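Local coordinates for envelopment polyprotein (Bovine Schmallenberg virus BH80/Germany/2011, PDB 7A56) that probably merges the viral envelope with the host-cell membrane as a class II fusion glycoprotein, captured here as the postfusion trimer, at residues A[173-178]-A[290-295]; A[141-146]-A[151-156]; A[85-90]-A[336-341]; A[202-207]-A[224-229]. All blocks are in the same frame, centred on the assembly; numbering follows the deposited sequence.

Overall arrangement
The four contacts form two pairs on opposite sides of the centre of an elongated, beta-rich chain. Contacts 1 and 2, with centres about 10 Å apart, lie on the paired strands 172-183 and 150-158, in a region consistent with the tip of domain II in class II fusion proteins. Contacts 3 and 4, about 7 Å apart between centres, lie on the paired strands 335-343 and 226-231 in what is probably the domain I beta sandwich. Between the pairs, centres are 73 to 79 Å apart and nearest atoms about 55 to 59 Å. Contact 4 is nested within the chain segment closed by contact 3, and contacts 2, 3 and 4 all reach the third subunit of the trimer.

Contact 1: A[173-178]-A[290-295]; sequences GCLYGS and NRKDVI
L175 pushes its isobutyl group between K292 and V294, which turn to the same side of the 290-295 segment to receive it. The leucine has CG anti to its backbone N (chi1 176°), which carries both methyls across the gap. CG2 of V294 meets the fork of L175 evenly, 4.1 Å from CD1 and also from CD2, with the two side chains set at a slant. Toward K292 the fit is different: L175 and the lysine run past one another in opposite senses, and L175 CD2 comes to 4.1 Å from K292 CB. The lysine thus offers the aliphatic root of its chain, which then kinks at chi2 (143°) and again at chi4 to take NZ away from the leucine. There NZ forms a salt bridge with E133 and a hydrogen bond with the carbonyl O of C162. F282 and Y284 of strand 281-285, the hairpin partner of 293-296, also touch L175, so the leucine joins strand 172-183 to this two-stranded sheet near the probable tip of domain II. On the far face of its strand, C174 is tied by a disulfide to C139. No hydrogen bond links the two segments; cohesion between them is apolar, while the buried ammonium group of K292, paired with E133, probably stays charged.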
# COMPACT_ATOMS: atom_id res chain seq x y z
N GLY A 173 -45.52 16.32 30.88
CA GLY A 173 -44.60 15.38 31.50
C GLY A 173 -43.61 14.78 30.52
O GLY A 173 -43.57 15.10 29.33
N CYS A 174 -42.82 13.85 31.05
CA CYS A 174 -41.76 13.27 30.24
C CYS A 174 -41.40 11.89 30.77
O CYS A 174 -41.52 11.62 31.98
CB CYS A 174 -40.54 14.19 30.24
SG CYS A 174 -39.03 13.55 29.29
N LEU A 175 -40.92 11.04 29.87
CA LEU A 175 -40.33 9.76 30.25
C LEU A 175 -38.99 9.71 29.55
O LEU A 175 -38.92 9.88 28.32
CB LEU A 175 -41.21 8.57 29.83
CG LEU A 175 -40.74 7.14 30.06
CD1 LEU A 175 -40.58 6.83 31.53
CD2 LEU A 175 -41.71 6.16 29.44
N TYR A 176 -37.92 9.53 30.33
CA TYR A 176 -36.58 9.59 29.71
C TYR A 176 -35.65 8.57 30.34
O TYR A 176 -35.94 7.99 31.39
CB TYR A 176 -35.99 11.02 29.83
CG TYR A 176 -35.82 11.52 31.24
CD1 TYR A 176 -36.85 12.22 31.89
CD2 TYR A 176 -34.63 11.32 31.93
CE1 TYR A 176 -36.68 12.69 33.20
CE2 TYR A 176 -34.46 11.78 33.24
CZ TYR A 176 -35.48 12.46 33.85
OH TYR A 176 -35.26 12.90 35.13
N GLY A 177 -34.51 8.35 29.68
CA GLY A 177 -33.48 7.56 30.32
C GLY A 177 -32.23 7.52 29.47
O GLY A 177 -32.01 8.36 28.58
N SER A 178 -31.39 6.52 29.78
CA SER A 178 -30.12 6.32 29.07
C SER A 178 -29.79 4.83 29.05
O SER A 178 -30.33 4.04 29.84
CB SER A 178 -28.99 7.12 29.72
OG SER A 178 -28.97 6.90 31.11
N ASN A 290 -50.10 3.98 37.58
CA ASN A 290 -48.80 3.43 37.91
C ASN A 290 -47.81 3.92 36.87
O ASN A 290 -48.19 4.32 35.77
CB ASN A 290 -48.82 1.92 37.94
CG ASN A 290 -48.00 1.38 39.08
OD1 ASN A 290 -46.76 1.38 39.03
ND2 ASN A 290 -48.67 0.95 40.12
N ARG A 291 -46.52 3.88 37.24
CA ARG A 291 -45.46 4.28 36.33
C ARG A 291 -45.54 3.49 35.03
O ARG A 291 -45.97 2.33 35.03
CB ARG A 291 -44.09 4.06 36.99
CG ARG A 291 -43.72 5.18 37.92
CD ARG A 291 -42.54 4.82 38.82
NE ARG A 291 -42.21 5.95 39.69
CZ ARG A 291 -42.97 6.41 40.69
NH1 ARG A 291 -44.14 5.84 40.99
NH2 ARG A 291 -42.57 7.45 41.41
N LYS A 292 -45.19 4.15 33.91
CA LYS A 292 -45.12 3.50 32.61
C LYS A 292 -44.00 2.46 32.57
O LYS A 292 -43.00 2.57 33.28
CB LYS A 292 -44.89 4.54 31.49
CG LYS A 292 -46.07 5.61 31.50
CD LYS A 292 -45.53 7.03 31.16
CE LYS A 292 -46.61 8.10 31.56
NZ LYS A 292 -47.21 7.84 32.88
N ASP A 293 -44.19 1.43 31.74
CA ASP A 293 -43.11 0.46 31.44
C ASP A 293 -42.33 0.91 30.23
O ASP A 293 -42.92 1.15 29.17
CB ASP A 293 -43.66 -0.94 31.18
CG ASP A 293 -44.51 -1.47 32.32
OD1 ASP A 293 -44.12 -1.36 33.51
OD2 ASP A 293 -45.59 -2.02 32.04
N VAL A 294 -41.00 0.93 30.35
CA VAL A 294 -40.09 1.27 29.27
C VAL A 294 -39.85 0.03 28.43
O VAL A 294 -39.54 -1.04 28.98
CB VAL A 294 -38.78 1.83 29.83
CG1 VAL A 294 -37.70 1.94 28.77
CG2 VAL A 294 -39.06 3.21 30.48
N ILE A 295 -40.06 0.13 27.11
CA ILE A 295 -39.76 -0.97 26.20
C ILE A 295 -38.53 -0.56 25.42
O ILE A 295 -38.54 0.47 24.73
CB ILE A 295 -40.93 -1.31 25.27
CG1 ILE A 295 -42.30 -1.23 26.01
CG2 ILE A 295 -40.66 -2.70 24.52
CD1 ILE A 295 -42.63 -2.41 26.83

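Contact 2: A[141-146]-A[151-156]; sequences SPIPHQ and TFSKER
I143 sets its two branches across T151 and S153, fastening an irregular loop onto strand 150-158 in the beta region that probably forms the tip of a class II fusion protein's domain II. This is the tight part of the contact. A chi1 of -55° puts I143 CG2 anti to the backbone N, where it rests 3.7 Å from T151 CB. The same torsion sets CG1 anti to the carbonyl carbon, and from there I143 CD1 reaches S153 CB at 3.6 Å. Y176 of the adjacent strand 172-183 touches both I143 and S153, and R297 of the third subunit also packs on I143.

Toward solvent the contact thins to one exposed histidine. The H145 imidazole is met over a face by the methyl of T151, a CH-pi contact in which CG2 stands 3.8 Å from the ring centroid of H145, 29° off the ring normal. At the other end the strand turns a corner at E155 and R156, and these reach the third subunit: R156 forms a salt bridge with D283 and a cation-pi contact with Y284, both of that neighbouring subunit.

What fixes the rotation of the imidazole is a bond inside the loop itself: H145 ND1 donates to I143 O at 2.7 Å, the acceptor lying in the ring plane and the donor approaching almost head-on to the carbonyl (161°).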
# COMPACT_ATOMS: atom_id res chain seq x y z
N SER A 141 -33.22 19.27 29.91
CA SER A 141 -32.12 19.55 28.93
C SER A 141 -30.83 19.72 29.72
O SER A 141 -30.75 20.61 30.56
CB SER A 141 -32.34 20.83 28.11
OG SER A 141 -33.63 20.93 27.53
N PRO A 142 -29.87 18.84 29.52
CA PRO A 142 -29.97 17.66 28.67
C PRO A 142 -30.69 16.55 29.43
O PRO A 142 -30.96 16.70 30.62
CB PRO A 142 -28.51 17.27 28.48
CG PRO A 142 -27.94 17.58 29.86
CD PRO A 142 -28.58 18.88 30.23
N ILE A 143 -30.98 15.45 28.73
CA ILE A 143 -31.36 14.23 29.44
C ILE A 143 -30.16 13.79 30.29
O ILE A 143 -29.06 13.58 29.74
CB ILE A 143 -31.73 13.12 28.42
CG1 ILE A 143 -32.84 13.56 27.43
CG2 ILE A 143 -32.00 11.78 29.12
CD1 ILE A 143 -34.18 14.00 28.09
N PRO A 144 -30.30 13.62 31.60
CA PRO A 144 -29.14 13.19 32.40
C PRO A 144 -28.62 11.80 32.00
O PRO A 144 -29.38 10.86 31.74
CB PRO A 144 -29.67 13.20 33.84
CG PRO A 144 -31.09 13.12 33.72
CD PRO A 144 -31.49 13.81 32.44
N HIS A 145 -27.29 11.67 31.98
CA HIS A 145 -26.73 10.38 31.61
C HIS A 145 -25.26 10.32 32.02
O HIS A 145 -24.59 11.35 32.16
CB HIS A 145 -26.85 10.13 30.11
CG HIS A 145 -26.19 11.16 29.25
ND1 HIS A 145 -26.68 12.45 29.13
CD2 HIS A 145 -25.12 11.08 28.43
CE1 HIS A 145 -25.89 13.12 28.30
NE2 HIS A 145 -24.95 12.31 27.86
N GLN A 146 -24.79 9.10 32.22
CA GLN A 146 -23.36 8.85 32.34
C GLN A 146 -22.63 9.02 31.01
O GLN A 146 -23.19 8.86 29.91
CB GLN A 146 -23.12 7.45 32.88
CG GLN A 146 -23.69 7.29 34.29
CD GLN A 146 -24.03 5.85 34.62
OE1 GLN A 146 -25.13 5.39 34.34
NE2 GLN A 146 -23.07 5.12 35.20
N THR A 151 -28.92 8.57 25.16
CA THR A 151 -30.17 8.93 25.85
C THR A 151 -31.40 8.66 25.00
O THR A 151 -31.35 8.49 23.78
CB THR A 151 -30.16 10.40 26.26
OG1 THR A 151 -29.93 11.19 25.09
CG2 THR A 151 -29.03 10.70 27.26
N PHE A 152 -32.56 8.66 25.68
CA PHE A 152 -33.82 8.57 24.96
C PHE A 152 -34.87 9.30 25.78
O PHE A 152 -34.74 9.41 27.00
CB PHE A 152 -34.29 7.12 24.72
CG PHE A 152 -34.19 6.23 25.96
CD1 PHE A 152 -35.23 6.20 26.90
CD2 PHE A 152 -33.08 5.39 26.14
CE1 PHE A 152 -35.16 5.41 28.02
CE2 PHE A 152 -32.99 4.57 27.26
CZ PHE A 152 -34.06 4.59 28.22
N SER A 153 -35.90 9.81 25.11
CA SER A 153 -36.95 10.51 25.87
C SER A 153 -38.20 10.64 25.00
O SER A 153 -38.13 10.62 23.76
CB SER A 153 -36.51 11.90 26.34
OG SER A 153 -36.19 12.74 25.23
N LYS A 154 -39.34 10.84 25.68
CA LYS A 154 -40.58 11.21 25.00
C LYS A 154 -41.30 12.26 25.83
O LYS A 154 -41.52 12.06 27.04
CB LYS A 154 -41.50 9.99 24.80
CG LYS A 154 -41.14 9.17 23.53
CD LYS A 154 -42.07 7.98 23.29
CE LYS A 154 -41.63 7.18 22.03
NZ LYS A 154 -42.01 7.87 20.77
N GLU A 155 -41.63 13.39 25.18
CA GLU A 155 -42.45 14.44 25.75
C GLU A 155 -43.90 13.96 25.79
O GLU A 155 -44.27 12.97 25.14
CB GLU A 155 -42.41 15.71 24.89
CG GLU A 155 -41.06 16.31 24.58
CD GLU A 155 -40.41 17.04 25.72
OE1 GLU A 155 -41.09 17.28 26.74
OE2 GLU A 155 -39.20 17.43 25.59
N ARG A 156 -44.70 14.69 26.54
CA ARG A 156 -46.16 14.53 26.55
C ARG A 156 -46.56 13.12 27.01
O ARG A 156 -47.54 12.54 26.53
CB ARG A 156 -46.74 14.82 25.15
CG ARG A 156 -46.43 16.21 24.57
CD ARG A 156 -46.59 16.24 23.03
NE ARG A 156 -45.51 15.46 22.36
CZ ARG A 156 -45.73 14.31 21.72
NH1 ARG A 156 -46.97 13.82 21.65
NH2 ARG A 156 -44.74 13.66 21.15

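Contact 3: A[85-90]-A[336-341]; sequences LSAGIN and INYKIM
Apolar side chains of A87 and I89 meet Y338 and I340 between two strands that run nearly parallel, at 17°, with axes 10.8 Å apart, as in stacked sheets. I89 serves both partners. Its CG1 lies 4.1 Å from I340 CD1, the two isoleucines sliding past one another in opposite directions, while its CD1 comes at the edge of the Y338 ring, close to the ring plane, 4.3 Å from CE1. Two residues earlier on the strand, A87 CB packs 3.7 Å from Y338 OH. A chi1 of 54° sets Y338 CG between its backbone N and carbonyl carbon, from where the ring reaches the 85-90 segment.

The polar link is indirect. One water, in the plane of the Y338 ring, is 2.7 Å from Y338 OH and donates to G88 O at 3.2 Å; it gives the hydroxyl a partner within an otherwise greasy interface.

Around this core, strand 86-92 is paired with 98-134 and 346-350, and strand 335-343 runs between 70-80 and 226-231. I102 and I104 of strand 98-134 cover I340 and Y338, and L228 of strand 226-231 also touches Y338, consistent with the domain I sandwich of class II fusion proteins.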
# COMPACT_ATOMS: atom_id res chain seq x y z
N LEU A 85 16.27 -18.81 0.80
CA LEU A 85 16.93 -19.06 -0.49
C LEU A 85 18.44 -19.04 -0.37
O LEU A 85 19.01 -18.26 0.39
CB LEU A 85 16.49 -17.98 -1.50
CG LEU A 85 16.82 -18.21 -3.00
CD1 LEU A 85 16.09 -19.38 -3.53
CD2 LEU A 85 16.35 -16.92 -3.74
N SER A 86 19.12 -19.86 -1.20
CA SER A 86 20.59 -19.81 -1.19
C SER A 86 21.14 -20.08 -2.59
O SER A 86 20.46 -20.65 -3.46
CB SER A 86 21.22 -20.78 -0.17
OG SER A 86 20.97 -22.17 -0.41
N ALA A 87 22.40 -19.66 -2.80
CA ALA A 87 23.12 -19.77 -4.08
C ALA A 87 24.47 -20.41 -3.82
O ALA A 87 25.06 -20.17 -2.75
CB ALA A 87 23.37 -18.37 -4.73
N GLY A 88 24.98 -21.21 -4.76
CA GLY A 88 26.25 -21.91 -4.55
C GLY A 88 27.36 -21.33 -5.41
O GLY A 88 27.11 -20.92 -6.55
N ILE A 89 28.56 -21.26 -4.85
CA ILE A 89 29.78 -20.89 -5.58
C ILE A 89 30.79 -21.98 -5.34
O ILE A 89 31.18 -22.23 -4.20
CB ILE A 89 30.38 -19.54 -5.18
CG1 ILE A 89 29.34 -18.43 -5.34
CG2 ILE A 89 31.67 -19.22 -6.02
CD1 ILE A 89 29.19 -17.96 -6.78
N ASN A 90 31.27 -22.58 -6.42
CA ASN A 90 32.36 -23.54 -6.37
C ASN A 90 33.72 -22.85 -6.58
O ASN A 90 33.89 -22.00 -7.46
CB ASN A 90 32.11 -24.61 -7.43
CG ASN A 90 33.20 -25.64 -7.47
OD1 ASN A 90 33.44 -26.36 -6.49
ND2 ASN A 90 33.84 -25.76 -8.63
N ILE A 336 20.31 -9.12 -2.54
CA ILE A 336 21.61 -9.22 -1.87
C ILE A 336 22.71 -9.32 -2.93
O ILE A 336 22.75 -10.29 -3.71
CB ILE A 336 21.67 -10.44 -0.91
CG1 ILE A 336 20.48 -10.47 0.10
CG2 ILE A 336 23.06 -10.50 -0.13
CD1 ILE A 336 20.40 -9.26 0.95
N ASN A 337 23.58 -8.31 -2.99
CA ASN A 337 24.78 -8.38 -3.83
C ASN A 337 25.92 -8.97 -3.02
O ASN A 337 26.00 -8.75 -1.81
CB ASN A 337 25.13 -6.97 -4.33
CG ASN A 337 24.04 -6.41 -5.18
OD1 ASN A 337 23.78 -6.92 -6.26
ND2 ASN A 337 23.35 -5.38 -4.70
N TYR A 338 26.82 -9.71 -3.70
CA TYR A 338 27.96 -10.24 -2.97
C TYR A 338 29.16 -10.38 -3.92
O TYR A 338 29.00 -10.61 -5.12
CB TYR A 338 27.68 -11.61 -2.34
CG TYR A 338 27.15 -12.71 -3.30
CD1 TYR A 338 28.04 -13.53 -3.98
CD2 TYR A 338 25.78 -12.91 -3.50
CE1 TYR A 338 27.60 -14.54 -4.82
CE2 TYR A 338 25.30 -13.95 -4.35
CZ TYR A 338 26.26 -14.76 -5.02
OH TYR A 338 25.86 -15.80 -5.85
N LYS A 339 30.33 -10.28 -3.33
CA LYS A 339 31.60 -10.41 -4.03
C LYS A 339 32.56 -11.21 -3.17
O LYS A 339 32.70 -10.95 -1.96
CB LYS A 339 32.16 -9.01 -4.38
CG LYS A 339 33.52 -9.03 -5.23
CD LYS A 339 34.15 -7.65 -5.19
CE LYS A 339 35.53 -7.64 -6.05
NZ LYS A 339 36.06 -6.24 -6.10
N ILE A 340 33.22 -12.19 -3.80
CA ILE A 340 34.14 -13.11 -3.14
C ILE A 340 35.48 -13.04 -3.88
O ILE A 340 35.51 -13.12 -5.11
CB ILE A 340 33.61 -14.56 -3.17
CG1 ILE A 340 32.28 -14.69 -2.38
CG2 ILE A 340 34.69 -15.57 -2.69
CD1 ILE A 340 31.44 -15.86 -2.95
N MET A 341 36.56 -12.77 -3.13
CA MET A 341 37.93 -12.61 -3.65
C MET A 341 38.89 -13.34 -2.72
O MET A 341 39.28 -12.78 -1.68
CB MET A 341 38.27 -11.13 -3.74
CG MET A 341 39.69 -10.80 -4.37
SD MET A 341 39.57 -9.11 -5.01
CE MET A 341 40.69 -9.21 -6.41
O HOH W 1 26.14 -17.94 -7.39

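Contact 4: A[202-207]-A[224-229]; sequences VCITMA and DRIQLD
The beta sandwich that probably corresponds to domain I is bridged by V202 and I204 of strand 197-206, which face I226 and L228 of strand 226-231 in the opposing sheet. The strands run roughly antiparallel (155°), too far apart for backbone pairing, and between the two segments only aliphatic side chains meet. I204 and I226 reach for each other tip to tip in a reciprocal fit: I204 CD1 lies 3.8 Å from I226 CG2, and I204 CG2 lies 3.9 Å from I226 CD1. Both isoleucines hold CG1 anti to the carbonyl carbon, but chi2 differs, -62° in I204 and 168° in I226, and in this pairing CD1 of each meets CG2 of the other.

Residues that point to the other side do different work. C203 is joined by a disulfide to C212 of the adjacent strand, and D229 hydrogen-bonds to T58 and H78 of the third subunit. Helix 23-40 adds L38 against I204, and I340 of strand 335-343 packs on I226.

L228 meets I204 at a slant: V202 CG2 approaches L228 CD2 at 4.4 Å, and I204 CD1 sits at the same 4.1 Å from both L228 methyls, CD1 and CD2.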
# COMPACT_ATOMS: atom_id res chain seq x y z
N VAL A 202 21.66 -12.77 6.63
CA VAL A 202 22.31 -13.48 5.52
C VAL A 202 23.54 -14.17 6.07
O VAL A 202 24.15 -13.71 7.03
CB VAL A 202 22.70 -12.53 4.37
CG1 VAL A 202 21.46 -11.82 3.83
CG2 VAL A 202 23.76 -11.56 4.82
N CYS A 203 23.87 -15.34 5.49
CA CYS A 203 24.95 -16.16 6.00
C CYS A 203 25.90 -16.54 4.87
O CYS A 203 25.50 -16.69 3.72
CB CYS A 203 24.50 -17.51 6.64
SG CYS A 203 23.30 -17.26 8.01
N ILE A 204 27.17 -16.67 5.23
CA ILE A 204 28.16 -17.38 4.41
C ILE A 204 28.20 -18.80 4.92
O ILE A 204 28.61 -19.06 6.06
CB ILE A 204 29.56 -16.74 4.53
CG1 ILE A 204 29.51 -15.25 4.20
CG2 ILE A 204 30.60 -17.45 3.56
CD1 ILE A 204 29.07 -14.96 2.77
N THR A 205 27.82 -19.75 4.08
CA THR A 205 27.73 -21.13 4.53
C THR A 205 28.86 -21.94 3.89
O THR A 205 28.98 -22.01 2.65
CB THR A 205 26.35 -21.69 4.21
OG1 THR A 205 25.39 -20.99 5.03
CG2 THR A 205 26.23 -23.22 4.48
N MET A 206 29.74 -22.46 4.73
CA MET A 206 30.80 -23.36 4.32
C MET A 206 30.54 -24.69 5.01
O MET A 206 29.58 -24.84 5.77
CB MET A 206 32.18 -22.76 4.63
CG MET A 206 32.58 -21.57 3.65
SD MET A 206 34.33 -21.16 3.93
CE MET A 206 34.10 -20.54 5.65
N ALA A 207 31.36 -25.67 4.70
CA ALA A 207 31.12 -27.03 5.20
C ALA A 207 30.96 -27.05 6.72
O ALA A 207 31.86 -26.61 7.46
CB ALA A 207 32.27 -27.94 4.77
N ASP A 224 37.53 -8.82 4.47
CA ASP A 224 38.59 -8.67 3.47
C ASP A 224 38.27 -9.44 2.20
O ASP A 224 38.43 -8.93 1.09
CB ASP A 224 39.93 -9.11 4.04
CG ASP A 224 40.38 -8.22 5.18
OD1 ASP A 224 40.02 -7.03 5.17
OD2 ASP A 224 41.06 -8.71 6.08
N ARG A 225 37.79 -10.68 2.34
CA ARG A 225 37.53 -11.54 1.19
C ARG A 225 36.11 -11.44 0.64
O ARG A 225 35.89 -11.68 -0.57
CB ARG A 225 37.81 -12.99 1.58
CG ARG A 225 39.30 -13.25 1.88
CD ARG A 225 39.45 -14.50 2.73
NE ARG A 225 40.86 -14.75 2.95
CZ ARG A 225 41.60 -14.12 3.86
NH1 ARG A 225 41.04 -13.24 4.67
NH2 ARG A 225 42.91 -14.40 3.97
N ILE A 226 35.12 -11.15 1.49
CA ILE A 226 33.72 -11.24 1.07
C ILE A 226 32.97 -9.99 1.47
O ILE A 226 33.03 -9.54 2.63
CB ILE A 226 33.02 -12.49 1.62
CG1 ILE A 226 33.79 -13.78 1.23
CG2 ILE A 226 31.50 -12.48 1.19
CD1 ILE A 226 33.28 -14.99 2.03
N GLN A 227 32.30 -9.37 0.50
CA GLN A 227 31.44 -8.24 0.82
C GLN A 227 30.01 -8.55 0.39
O GLN A 227 29.78 -9.19 -0.64
CB GLN A 227 31.94 -6.94 0.11
CG GLN A 227 33.32 -6.48 0.56
CD GLN A 227 34.32 -6.99 -0.30
OE1 GLN A 227 34.21 -6.86 -1.53
NE2 GLN A 227 35.37 -7.61 0.31
N LEU A 228 29.03 -8.08 1.18
CA LEU A 228 27.65 -8.25 0.79
C LEU A 228 26.88 -6.97 1.10
O LEU A 228 27.25 -6.22 2.01
CB LEU A 228 26.95 -9.43 1.53
CG LEU A 228 27.62 -10.82 1.57
CD1 LEU A 228 28.43 -10.87 2.84
CD2 LEU A 228 26.57 -11.94 1.52
N ASP A 229 25.85 -6.68 0.31
CA ASP A 229 24.94 -5.56 0.67
C ASP A 229 23.51 -5.93 0.31
O ASP A 229 23.26 -6.79 -0.55
CB ASP A 229 25.34 -4.20 0.03
CG ASP A 229 25.14 -4.13 -1.50
OD1 ASP A 229 24.00 -4.21 -1.98
OD2 ASP A 229 26.15 -3.94 -2.25